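Local coordinates for Sn-glycerol-3-phosphate ABC transporter substrate-binding protein UspB (PDB 4MFI) that probably binds glycerophosphocholine as the substrate-binding subunit of an ABC transporter of Mycobacterium tuberculosis, at residues A[100-105]-A[384-389]; A[227-232]-A[411-416]; A[393-398]-A[418-423]. All coordinates share one frame; numbering follows the deposited sequence.

Interaction 1 (A[100-105]-A[384-389])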
# COMPACT_ATOMS: atom_id res chain seq x y z
N LEU A 100 6.45 5.20 9.13
CA LEU A 100 5.81 6.24 8.31
C LEU A 100 5.14 5.62 7.09
O LEU A 100 5.73 4.78 6.41
CB LEU A 100 6.86 7.27 7.86
CG LEU A 100 7.54 8.05 8.98
CD1 LEU A 100 8.61 8.97 8.42
CD2 LEU A 100 6.51 8.85 9.78
N ASP A 101 3.90 6.04 6.81
CA ASP A 101 3.17 5.42 5.70
C ASP A 101 3.56 5.97 4.33
O ASP A 101 4.47 6.80 4.20
CB ASP A 101 1.64 5.38 5.92
CG ASP A 101 0.92 6.70 5.66
OD1 ASP A 101 1.51 7.67 5.15
OD2 ASP A 101 -0.29 6.77 5.94
N ASP A 102 2.85 5.49 3.31
CA ASP A 102 3.15 5.82 1.92
C ASP A 102 3.01 7.30 1.56
O ASP A 102 3.55 7.73 0.54
CB ASP A 102 2.33 4.94 0.96
CG ASP A 102 0.82 5.04 1.15
OD1 ASP A 102 0.35 5.50 2.21
OD2 ASP A 102 0.08 4.62 0.23
N ARG A 103 2.31 8.07 2.39
CA ARG A 103 2.10 9.50 2.14
C ARG A 103 2.95 10.34 3.08
O ARG A 103 3.50 11.37 2.69
CB ARG A 103 0.63 9.86 2.34
CG ARG A 103 -0.34 9.02 1.51
CD ARG A 103 -1.73 8.99 2.13
NE ARG A 103 -1.66 8.62 3.55
CZ ARG A 103 -2.48 9.08 4.49
NH1 ARG A 103 -3.48 9.91 4.18
NH2 ARG A 103 -2.30 8.70 5.75
N TRP A 104 3.07 9.89 4.32
CA TRP A 104 3.77 10.70 5.31
C TRP A 104 5.28 10.70 5.16
O TRP A 104 5.93 11.69 5.53
CB TRP A 104 3.38 10.26 6.72
CG TRP A 104 2.05 10.77 7.19
CD1 TRP A 104 0.90 10.05 7.36
CD2 TRP A 104 1.73 12.12 7.57
NE1 TRP A 104 -0.11 10.87 7.82
CE2 TRP A 104 0.38 12.14 7.97
CE3 TRP A 104 2.47 13.30 7.63
CZ2 TRP A 104 -0.25 13.30 8.40
CZ3 TRP A 104 1.84 14.46 8.06
CH2 TRP A 104 0.49 14.45 8.44
N TRP A 105 5.87 9.63 4.64
CA TRP A 105 7.34 9.60 4.59
C TRP A 105 7.89 10.76 3.75
O TRP A 105 8.86 11.40 4.16
CB TRP A 105 7.89 8.24 4.16
CG TRP A 105 7.90 8.00 2.67
CD1 TRP A 105 7.00 7.26 1.96
CD2 TRP A 105 8.86 8.49 1.72
NE1 TRP A 105 7.33 7.26 0.63
CE2 TRP A 105 8.47 8.01 0.45
CE3 TRP A 105 10.01 9.29 1.82
CZ2 TRP A 105 9.18 8.30 -0.71
CZ3 TRP A 105 10.72 9.58 0.65
CH2 TRP A 105 10.30 9.09 -0.59
N ALA A 384 1.02 12.27 -7.45
CA ALA A 384 -0.17 13.02 -7.06
C ALA A 384 -0.93 12.39 -5.89
O ALA A 384 -1.63 13.09 -5.15
CB ALA A 384 -1.11 13.22 -8.25
N ARG A 385 -0.78 11.08 -5.70
CA ARG A 385 -1.40 10.41 -4.56
C ARG A 385 -0.52 10.46 -3.30
O ARG A 385 -1.01 10.74 -2.21
CB ARG A 385 -1.80 8.96 -4.87
CG ARG A 385 -2.57 8.34 -3.71
CD ARG A 385 -3.06 6.89 -3.93
NE ARG A 385 -3.81 6.53 -2.73
CZ ARG A 385 -3.24 6.13 -1.60
NH1 ARG A 385 -1.93 5.92 -1.55
NH2 ARG A 385 -3.97 5.92 -0.52
N VAL A 386 0.77 10.18 -3.46
CA VAL A 386 1.63 9.98 -2.28
C VAL A 386 2.54 11.12 -1.86
O VAL A 386 2.98 11.16 -0.71
CB VAL A 386 2.48 8.68 -2.40
CG1 VAL A 386 1.58 7.44 -2.30
CG2 VAL A 386 3.33 8.69 -3.68
N PHE A 387 2.85 12.04 -2.78
CA PHE A 387 3.77 13.15 -2.48
C PHE A 387 3.08 14.50 -2.40
O PHE A 387 3.64 15.47 -1.88
CB PHE A 387 4.87 13.26 -3.54
CG PHE A 387 5.84 12.10 -3.58
CD1 PHE A 387 5.84 11.11 -2.60
CD2 PHE A 387 6.77 12.02 -4.61
CE1 PHE A 387 6.75 10.05 -2.66
CE2 PHE A 387 7.68 10.98 -4.66
CZ PHE A 387 7.67 9.99 -3.68
N LEU A 388 1.87 14.58 -2.94
CA LEU A 388 1.13 15.83 -3.02
C LEU A 388 0.17 15.85 -1.84
O LEU A 388 -0.65 14.94 -1.70
CB LEU A 388 0.38 15.87 -4.35
CG LEU A 388 -0.24 17.18 -4.85
CD1 LEU A 388 -0.56 17.06 -6.33
CD2 LEU A 388 -1.50 17.56 -4.05
N PRO A 389 0.26 16.87 -0.98
CA PRO A 389 -0.53 16.90 0.26
C PRO A 389 -2.02 16.71 0.02
O PRO A 389 -2.62 17.44 -0.77
CB PRO A 389 -0.26 18.31 0.81
CG PRO A 389 1.10 18.64 0.31
CD PRO A 389 1.17 18.02 -1.07
O HOH W 1 -2.42 5.45 1.96
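D102 and R385 meet in a salt-bridge network that also takes in D101 and R103, at the turn from strand 97-101 into helix 104-110. R385, extended from CG to NE, offers NH1 to D102 OD2 at 3.0 Å. That bond lies near the guanidinium plane but reaches the oxygen from 41° above the carboxylate plane. Q381 adds a second bond to each of these two atoms, accepting from NH1 and donating to OD2, while water 1 joins the same side chains by donating to D102 OD1 and accepting from R385 NH2. Beside this pair D101 caps the coming helix: its OD1 accepts from W104 N at 2.8 Å, nearly in line with the C-O bond, and from R103 N as well. D101 OD2 uses its syn lone pair for R103 NH2 at 2.8 Å. With the turn fixed in this way, V386 CB packs on D102 O at 3.3 Å and R103 CA makes a CA-H...O contact with V386 O at 3.4 Å. Further along, W105 CZ2 approaches F387 CE1 to 3.6 Å, the two ring planes at 90° and the pair oblique. F106 stacks on F387, and Y139 meets W105 edge-to-face. The contact joins the end of strand 97-101 and the start of helix 104-110 to helix 383-386, and L388, two residues beyond its end, packs on helix 409-427.

Interaction 2 (A[227-232]-A[411-416]); sequences LTLTEP and KTFTNI
L229 and F413 bring their CA atoms to 5.7 Å where a type I beta turn, T228 to E231, lies against helix 409-427. T230 and T414 are the next such pair. The turn is closed by E231 N bonding to T228 O, and E231 then takes the N-cap position of helix 232-245. L229 points at the helix and does most of the packing with its two branches: CD2 rests over one face of the F413 ring, while CD1 reaches I416 CG2 at 3.7 Å, the two side chains crossing obliquely. The aromatic side chain swings CG anti to its carbonyl carbon (chi1 -76°), beside its own backbone N, and its ring atom CD2 comes to 3.3 Å from L229 O. At the more exposed margin, T230 presents its methyl rather than its hydroxyl: CG2 stands 3.6 Å from T414 OG1, with the side chains at about a right angle. That hydroxyl is bonded to T410 O within its own helix, and the turn gains a polar tie of its own through T230 N and Q417 OE1. Between the two segments themselves the fit is one of shape and apolar surface. L229 O is buried here with no hydrogen-bonding partner in the model, a polar cost that the neighbouring ring C-H could offset only weakly.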
# COMPACT_ATOMS: atom_id res chain seq x y z
N LEU A 227 0.74 16.71 -13.58
CA LEU A 227 -0.58 16.13 -13.38
C LEU A 227 -1.19 15.70 -14.72
O LEU A 227 -1.05 16.40 -15.74
CB LEU A 227 -1.48 17.11 -12.64
CG LEU A 227 -0.97 17.53 -11.25
CD1 LEU A 227 -1.89 18.56 -10.63
CD2 LEU A 227 -0.82 16.34 -10.33
N THR A 228 -1.85 14.55 -14.72
CA THR A 228 -2.34 13.95 -15.96
C THR A 228 -3.77 13.44 -15.81
O THR A 228 -4.21 12.57 -16.57
CB THR A 228 -1.41 12.81 -16.48
OG1 THR A 228 -1.22 11.82 -15.46
CG2 THR A 228 -0.05 13.36 -16.88
N LEU A 229 -4.51 13.97 -14.84
CA LEU A 229 -5.90 13.59 -14.65
C LEU A 229 -6.77 13.94 -15.85
O LEU A 229 -7.77 13.28 -16.11
CB LEU A 229 -6.47 14.25 -13.39
CG LEU A 229 -6.02 13.65 -12.07
CD1 LEU A 229 -6.33 14.61 -10.94
CD2 LEU A 229 -6.72 12.32 -11.82
N THR A 230 -6.40 14.99 -16.58
CA THR A 230 -7.23 15.43 -17.70
C THR A 230 -6.76 14.88 -19.05
O THR A 230 -7.31 15.24 -20.10
CB THR A 230 -7.31 16.96 -17.77
OG1 THR A 230 -5.98 17.50 -17.85
CG2 THR A 230 -8.01 17.51 -16.53
N GLU A 231 -5.73 14.03 -19.03
CA GLU A 231 -5.28 13.40 -20.27
C GLU A 231 -6.30 12.37 -20.73
O GLU A 231 -6.99 11.77 -19.90
CB GLU A 231 -3.90 12.77 -20.08
CG GLU A 231 -2.79 13.78 -19.74
CD GLU A 231 -2.60 14.84 -20.81
OE1 GLU A 231 -2.76 14.51 -22.00
OE2 GLU A 231 -2.28 16.00 -20.47
N PRO A 232 -6.42 12.18 -22.05
CA PRO A 232 -7.49 11.32 -22.57
C PRO A 232 -7.52 9.90 -21.99
O PRO A 232 -8.61 9.39 -21.73
CB PRO A 232 -7.20 11.27 -24.08
CG PRO A 232 -6.49 12.55 -24.36
CD PRO A 232 -5.68 12.86 -23.13
N LYS A 411 -15.50 16.87 -15.95
CA LYS A 411 -15.68 18.00 -15.04
C LYS A 411 -14.99 17.73 -13.70
O LYS A 411 -14.29 18.60 -13.16
CB LYS A 411 -17.17 18.27 -14.83
CG LYS A 411 -17.46 19.38 -13.84
CD LYS A 411 -18.94 19.41 -13.49
CE LYS A 411 -19.21 20.34 -12.32
NZ LYS A 411 -19.00 21.77 -12.69
N THR A 412 -15.16 16.52 -13.18
CA THR A 412 -14.61 16.19 -11.87
C THR A 412 -13.09 16.17 -11.89
O THR A 412 -12.44 16.82 -11.06
CB THR A 412 -15.16 14.84 -11.37
OG1 THR A 412 -16.59 14.93 -11.28
CG2 THR A 412 -14.58 14.48 -10.01
N PHE A 413 -12.52 15.46 -12.86
CA PHE A 413 -11.06 15.38 -12.99
C PHE A 413 -10.42 16.74 -13.27
O PHE A 413 -9.32 17.02 -12.79
CB PHE A 413 -10.65 14.36 -14.05
CG PHE A 413 -10.78 12.91 -13.62
CD1 PHE A 413 -11.38 12.57 -12.41
CD2 PHE A 413 -10.26 11.89 -14.41
CE1 PHE A 413 -11.48 11.23 -12.02
CE2 PHE A 413 -10.36 10.56 -14.03
CZ PHE A 413 -10.97 10.23 -12.84
N THR A 414 -11.10 17.59 -14.05
CA THR A 414 -10.58 18.92 -14.35
C THR A 414 -10.53 19.80 -13.10
O THR A 414 -9.52 20.46 -12.84
CB THR A 414 -11.41 19.60 -15.45
OG1 THR A 414 -11.35 18.80 -16.64
CG2 THR A 414 -10.89 21.00 -15.75
N ASN A 415 -11.61 19.79 -12.32
CA ASN A 415 -11.67 20.54 -11.06
C ASN A 415 -10.60 20.05 -10.09
O ASN A 415 -9.90 20.84 -9.46
CB ASN A 415 -13.06 20.44 -10.39
CG ASN A 415 -13.08 20.94 -8.93
OD1 ASN A 415 -13.21 22.14 -8.67
ND2 ASN A 415 -12.97 20.01 -7.96
N ILE A 416 -10.50 18.74 -9.97
CA ILE A 416 -9.52 18.16 -9.06
C ILE A 416 -8.10 18.52 -9.49
O ILE A 416 -7.28 18.90 -8.65
CB ILE A 416 -9.69 16.65 -8.94
CG1 ILE A 416 -10.95 16.35 -8.14
CG2 ILE A 416 -8.47 16.02 -8.28
CD1 ILE A 416 -11.33 14.91 -8.18

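Interaction 3 (A[393-398]-A[418-423]); sequences RIISAG and KRLQVI
I394 and I423 meet tip to tip because each sets CG1 anti to its carbonyl carbon (chi1 -64° in I394), and an extended second torsion then carries CD1 outward. The two CD1 atoms stop 3.6 Å apart. I394 also slides past L420, running in the opposite direction, so that its CD1 lies 3.9 Å from L420 CD2. The other branch of L420, CD1, packs at 3.9 Å on CG1 of I395, which crosses it at about a right angle. On the solvent side, R419 bends at chi3 and lays one face of its guanidinium over I394 CG2, with NH1 at 3.9 Å. Its NH2 is then placed to donate to water 2, which lies near the guanidinium plane and passes a hydrogen bond on to I394 O at 2.9 Å. The arginine thus lays a flat face on the isoleucine while an N-H at its edge goes to water. L388 and L227 add to the apolar surroundings of L420. The segment axes come within 11.1 Å and run at 174°, the geometry of an antiparallel helical hairpin, formed here by the successive helices 391-405 and 409-427 near the C-terminus of this solute-binding protein.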
# COMPACT_ATOMS: atom_id res chain seq x y z
N ARG A 393 -6.78 11.88 -0.67
CA ARG A 393 -8.11 12.19 -0.17
C ARG A 393 -8.94 12.97 -1.19
O ARG A 393 -10.14 12.74 -1.35
CB ARG A 393 -8.02 12.96 1.15
CG ARG A 393 -7.20 12.26 2.25
CD ARG A 393 -7.78 10.91 2.66
NE ARG A 393 -9.21 11.00 2.98
CZ ARG A 393 -9.93 9.98 3.45
NH1 ARG A 393 -9.35 8.81 3.69
NH2 ARG A 393 -11.22 10.14 3.70
N ILE A 394 -8.28 13.91 -1.87
CA ILE A 394 -8.96 14.74 -2.86
C ILE A 394 -9.33 13.91 -4.10
O ILE A 394 -10.46 14.00 -4.61
CB ILE A 394 -8.08 15.95 -3.24
CG1 ILE A 394 -7.89 16.86 -2.02
CG2 ILE A 394 -8.67 16.71 -4.42
CD1 ILE A 394 -6.83 17.94 -2.21
N ILE A 395 -8.41 13.09 -4.59
CA ILE A 395 -8.73 12.19 -5.70
C ILE A 395 -9.83 11.19 -5.31
O ILE A 395 -10.77 10.95 -6.08
CB ILE A 395 -7.48 11.47 -6.22
CG1 ILE A 395 -6.51 12.50 -6.84
CG2 ILE A 395 -7.85 10.40 -7.24
CD1 ILE A 395 -5.11 11.96 -7.12
N SER A 396 -9.73 10.63 -4.11
CA SER A 396 -10.76 9.70 -3.64
C SER A 396 -12.13 10.36 -3.57
O SER A 396 -13.13 9.73 -3.93
CB SER A 396 -10.42 9.12 -2.27
OG SER A 396 -9.42 8.13 -2.37
N ALA A 397 -12.19 11.60 -3.09
CA ALA A 397 -13.48 12.28 -3.00
C ALA A 397 -14.09 12.46 -4.38
O ALA A 397 -15.29 12.32 -4.56
CB ALA A 397 -13.33 13.63 -2.29
N GLY A 398 -13.25 12.76 -5.37
CA GLY A 398 -13.73 12.91 -6.73
C GLY A 398 -14.25 11.61 -7.31
O GLY A 398 -15.31 11.57 -7.93
N LYS A 418 -7.04 21.13 -11.11
CA LYS A 418 -6.77 22.53 -10.78
C LYS A 418 -6.45 22.70 -9.29
O LYS A 418 -5.52 23.42 -8.92
CB LYS A 418 -7.95 23.42 -11.18
CG LYS A 418 -8.13 23.58 -12.68
CD LYS A 418 -9.40 24.36 -13.01
CE LYS A 418 -9.40 24.82 -14.47
NZ LYS A 418 -9.13 23.71 -15.43
N ARG A 419 -7.22 22.04 -8.44
CA ARG A 419 -6.98 22.12 -7.00
C ARG A 419 -5.65 21.50 -6.60
O ARG A 419 -4.92 22.06 -5.78
CB ARG A 419 -8.14 21.47 -6.23
CG ARG A 419 -9.42 22.32 -6.35
CD ARG A 419 -10.65 21.58 -5.95
NE ARG A 419 -10.57 21.07 -4.60
CZ ARG A 419 -11.08 19.90 -4.22
NH1 ARG A 419 -10.96 19.50 -2.97
NH2 ARG A 419 -11.69 19.13 -5.12
N LEU A 420 -5.35 20.35 -7.18
CA LEU A 420 -4.08 19.67 -6.90
C LEU A 420 -2.89 20.48 -7.38
O LEU A 420 -1.84 20.50 -6.73
CB LEU A 420 -4.06 18.28 -7.56
CG LEU A 420 -5.06 17.25 -7.02
CD1 LEU A 420 -4.89 15.93 -7.78
CD2 LEU A 420 -4.90 17.03 -5.53
N GLN A 421 -3.03 21.15 -8.53
CA GLN A 421 -1.94 21.96 -9.07
C GLN A 421 -1.59 23.10 -8.10
O GLN A 421 -0.42 23.36 -7.83
CB GLN A 421 -2.31 22.53 -10.44
CG GLN A 421 -1.13 23.19 -11.14
CD GLN A 421 -0.12 22.18 -11.60
OE1 GLN A 421 -0.45 21.28 -12.37
NE2 GLN A 421 1.12 22.31 -11.13
N VAL A 422 -2.62 23.77 -7.59
CA VAL A 422 -2.42 24.85 -6.63
C VAL A 422 -1.72 24.35 -5.37
O VAL A 422 -0.76 24.96 -4.90
CB VAL A 422 -3.76 25.54 -6.29
CG1 VAL A 422 -3.60 26.47 -5.10
CG2 VAL A 422 -4.27 26.31 -7.50
N ILE A 423 -2.17 23.21 -4.84
CA ILE A 423 -1.56 22.66 -3.63
C ILE A 423 -0.11 22.24 -3.88
O ILE A 423 0.78 22.54 -3.09
CB ILE A 423 -2.38 21.47 -3.07
CG1 ILE A 423 -3.72 21.98 -2.51
CG2 ILE A 423 -1.60 20.73 -1.97
CD1 ILE A 423 -4.72 20.88 -2.26
O HOH W 2 -12.35 16.17 -4.72

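Taken together, the three contacts illustrate how chemistry follows place in a fold. The centre of interaction 1 lies about 11 Å from the centre of the chain; this contact is buried and mixes a salt-bridge network with aromatic and apolar packing, and joins the end of an inner strand of the main sheet, and the turn after it, to a C-terminal segment. The centres of interactions 2 and 3 lie about 23 and 20 Å from it. Both rely on apolar side chains, the first a buried contact between a turn and a helix, the second partly buried and finished by an arginine and a water. Both use helix 409-427, where L229 CD1 meets L420 CD1 at 3.7 Å. L388 connects 384-389 to both.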